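Local coordinates for OmpT protein (Vibrio cholerae serotype O1, PDB 6EHE) that probably serves as a general diffusion porin, a beta barrel that lets small hydrophilic solutes cross the outer membrane, at residues R63-G68 / F78-T83. Sequence-based numbering, arbitrary orientation.
Sequences RNHILG and FGKQWT. With C8E ((hydroxyethyloxy)tri(ethyloxy)octane), chain D.
Leu67 and Phe78 form an antiparallel hydrogen-bonded pair: Phe78 N reaches Leu67 O at 2.8 Å, and Leu67 N lies 2.9 Å from Phe78 O. Two residues along, His65 N still bonds to Lys80 O at 3.0 Å, but the return bond from Lys80 N to His65 O, with 124° at its hydrogen, is weak. The weakening coincides with the corner the chain turns at Gly79 and Lys80. Glycine suits this turn: at its backbone angles a side chain would run into the carbonyl before it and into His65 O, whereas Gly79 CA instead makes a CA-H...O contact with that oxygen.

Beyond the corner, two waters bridge the segments. In the Arg63 conformer described here, one accepts from both Trp82 NE1 and Arg63 NH1; the other donates to Asn64 OD1 and accepts from Trp82 N. Arg63 and Asn64 form a classic beta bulge opposite Glu51, whose carboxylate also makes a salt bridge with this Arg63 conformer. In the porin barrel, strand 61-71 pairs with strand 74-78 until the chain leaves the wall for strand 81-82 and a short helix.

Trp82 offers both an N-H and a flat face: Asn64 ND2 lies 3.4 Å above its ring plane, offset toward the rim, while the same Arg63 conformer sets its guanidinium at the benzo edge, the two planes 63° apart. Lys80 CB sits over the His65 ring, 3.8 Å from its centroid, in a CH-pi contact. With CG anti to its backbone N (chi1 179°), the long, extended Lys80 passes Arg63 O and delivers NZ to the carbonyl of Val62. On the surface, C8 of the detergent lies beside His65 ND1, near the ring plane, and Leu67 CD2 loosely meets Phe78 CD1 at 4.5 Å, apolar groups that may face lipid.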
loop_
_atom_site.group_PDB
_atom_site.type_symbol
_atom_site.label_atom_id
_atom_site.label_comp_id
_atom_site.label_asym_id
_atom_site.label_seq_id
_atom_site.Cartn_x
_atom_site.Cartn_y
_atom_site.Cartn_z
ATOM N N ARG A 63 0.457 0.928 -15.056
ATOM C CA ARG A 63 0.182 0.920 -13.629
ATOM C C ARG A 63 0.268 2.313 -13.028
ATOM O O ARG A 63 -0.458 2.596 -12.067
ATOM C CB ARG A 63 1.113 -0.041 -12.892
ATOM C CG ARG A 63 0.437 -0.672 -11.672
ATOM C CD ARG A 63 1.363 -1.627 -10.953
ATOM N NE ARG A 63 2.455 -0.920 -10.302
ATOM C CZ ARG A 63 3.510 -1.512 -9.763
ATOM N NH1 ARG A 63 4.449 -0.784 -9.183
ATOM N NH2 ARG A 63 3.626 -2.827 -9.804
ATOM N N ASN A 64 1.080 3.206 -13.605
ATOM C CA ASN A 64 1.181 4.591 -13.136
ATOM C C ASN A 64 1.460 5.515 -14.320
ATOM O O ASN A 64 2.217 5.154 -15.220
ATOM C CB ASN A 64 2.318 4.746 -12.110
ATOM C CG ASN A 64 1.874 4.547 -10.657
ATOM O OD1 ASN A 64 2.187 5.369 -9.798
ATOM N ND2 ASN A 64 1.155 3.465 -10.379
ATOM N N HIS A 65 0.867 6.709 -14.316
ATOM C CA HIS A 65 1.322 7.752 -15.231
ATOM C C HIS A 65 1.139 9.083 -14.540
ATOM O O HIS A 65 0.042 9.394 -14.060
ATOM C CB HIS A 65 0.603 7.744 -16.592
ATOM C CG HIS A 65 -0.877 7.958 -16.513
ATOM N ND1 HIS A 65 -1.440 9.203 -16.338
ATOM C CD2 HIS A 65 -1.914 7.084 -16.614
ATOM C CE1 HIS A 65 -2.761 9.093 -16.327
ATOM N NE2 HIS A 65 -3.074 7.817 -16.496
ATOM N N ILE A 66 2.214 9.862 -14.519
ATOM C CA ILE A 66 2.372 10.979 -13.601
ATOM C C ILE A 66 2.948 12.172 -14.335
ATOM O O ILE A 66 3.977 12.054 -15.014
ATOM C CB ILE A 66 3.332 10.611 -12.460
ATOM C CG1 ILE A 66 2.783 9.421 -11.655
ATOM C CG2 ILE A 66 3.622 11.858 -11.644
ATOM C CD1 ILE A 66 3.774 8.775 -10.699
ATOM N N LEU A 67 2.325 13.320 -14.158
ATOM C CA LEU A 67 2.946 14.603 -14.458
ATOM C C LEU A 67 3.246 15.306 -13.136
ATOM O O LEU A 67 2.338 15.551 -12.333
ATOM C CB LEU A 67 2.047 15.468 -15.343
ATOM C CG LEU A 67 2.494 16.946 -15.306
ATOM C CD1 LEU A 67 3.788 17.215 -16.102
ATOM C CD2 LEU A 67 1.381 17.915 -15.729
ATOM N N GLY A 68 4.517 15.601 -12.900
ATOM C CA GLY A 68 4.960 16.214 -11.660
ATOM C C GLY A 68 5.465 17.642 -11.913
ATOM O O GLY A 68 6.105 17.904 -12.924
ATOM N N PHE A 78 0.183 14.785 -10.689
ATOM C CA PHE A 78 -1.136 14.559 -11.254
ATOM C C PHE A 78 -1.144 13.256 -12.027
ATOM O O PHE A 78 -0.158 12.919 -12.691
ATOM C CB PHE A 78 -1.527 15.687 -12.200
ATOM C CG PHE A 78 -1.406 17.035 -11.585
ATOM C CD1 PHE A 78 -0.182 17.691 -11.548
ATOM C CD2 PHE A 78 -2.500 17.644 -11.030
ATOM C CE1 PHE A 78 -0.063 18.933 -10.964
ATOM C CE2 PHE A 78 -2.377 18.879 -10.454
ATOM C CZ PHE A 78 -1.150 19.521 -10.420
ATOM N N GLY A 79 -2.267 12.529 -11.948
ATOM C CA GLY A 79 -2.447 11.395 -12.827
ATOM C C GLY A 79 -2.788 10.149 -12.047
ATOM O O GLY A 79 -3.279 10.214 -10.915
ATOM N N LYS A 80 -2.552 9.008 -12.686
ATOM C CA LYS A 80 -2.830 7.709 -12.085
ATOM C C LYS A 80 -1.649 7.327 -11.206
ATOM O O LYS A 80 -0.521 7.192 -11.705
ATOM C CB LYS A 80 -3.058 6.655 -13.169
ATOM C CG LYS A 80 -3.330 5.270 -12.623
ATOM C CD LYS A 80 -3.527 4.255 -13.764
ATOM C CE LYS A 80 -3.800 2.885 -13.220
ATOM N NZ LYS A 80 -4.207 1.927 -14.272
ATOM N N GLN A 81 -1.907 7.174 -9.904
ATOM C CA GLN A 81 -0.872 7.138 -8.885
ATOM C C GLN A 81 -1.315 6.268 -7.721
ATOM O O GLN A 81 -2.509 6.085 -7.474
ATOM C CB GLN A 81 -0.556 8.536 -8.345
ATOM C CG GLN A 81 -0.281 9.599 -9.387
ATOM C CD GLN A 81 -0.106 10.972 -8.779
ATOM O OE1 GLN A 81 0.925 11.272 -8.182
ATOM N NE2 GLN A 81 -1.101 11.823 -8.946
ATOM N N TRP A 82 -0.330 5.736 -7.000
ATOM C CA TRP A 82 -0.618 5.181 -5.687
ATOM C C TRP A 82 -1.122 6.285 -4.769
ATOM O O TRP A 82 -0.793 7.462 -4.941
ATOM C CB TRP A 82 0.623 4.539 -5.085
ATOM C CG TRP A 82 1.264 3.558 -5.992
ATOM C CD1 TRP A 82 2.435 3.712 -6.694
ATOM C CD2 TRP A 82 0.765 2.261 -6.315
ATOM N NE1 TRP A 82 2.695 2.569 -7.425
ATOM C CE2 TRP A 82 1.684 1.668 -7.207
ATOM C CE3 TRP A 82 -0.368 1.541 -5.930
ATOM C CZ2 TRP A 82 1.499 0.396 -7.721
ATOM C CZ3 TRP A 82 -0.550 0.263 -6.443
ATOM C CH2 TRP A 82 0.378 -0.288 -7.337
ATOM N N THR A 83 -1.941 5.904 -3.795
ATOM C CA THR A 83 -2.449 6.883 -2.857
ATOM C C THR A 83 -1.332 7.381 -1.944
ATOM O O THR A 83 -0.354 6.683 -1.681
ATOM C CB THR A 83 -3.570 6.285 -2.009
ATOM O OG1 THR A 83 -3.037 5.206 -1.233
ATOM C CG2 THR A 83 -4.746 5.802 -2.874
HETATM C C1 C8E D . 7.102 9.965 -20.217
HETATM C C2 C8E D . 5.606 9.903 -19.854
HETATM C C3 C8E D . 4.940 11.242 -19.522
HETATM C C4 C8E D . 3.709 11.100 -18.610
HETATM C C5 C8E D . 2.515 11.988 -19.001
HETATM C C6 C8E D . 1.199 11.401 -18.474
HETATM C C7 C8E D . 0.083 12.446 -18.311
HETATM C C8 C8E D . -0.689 12.252 -16.993
HETATM O O9 C8E D . -2.083 12.499 -17.142
HETATM O O HOH W 1 5.224 1.833 -8.445
HETATM O O HOH W 2 2.389 6.897 -7.463
#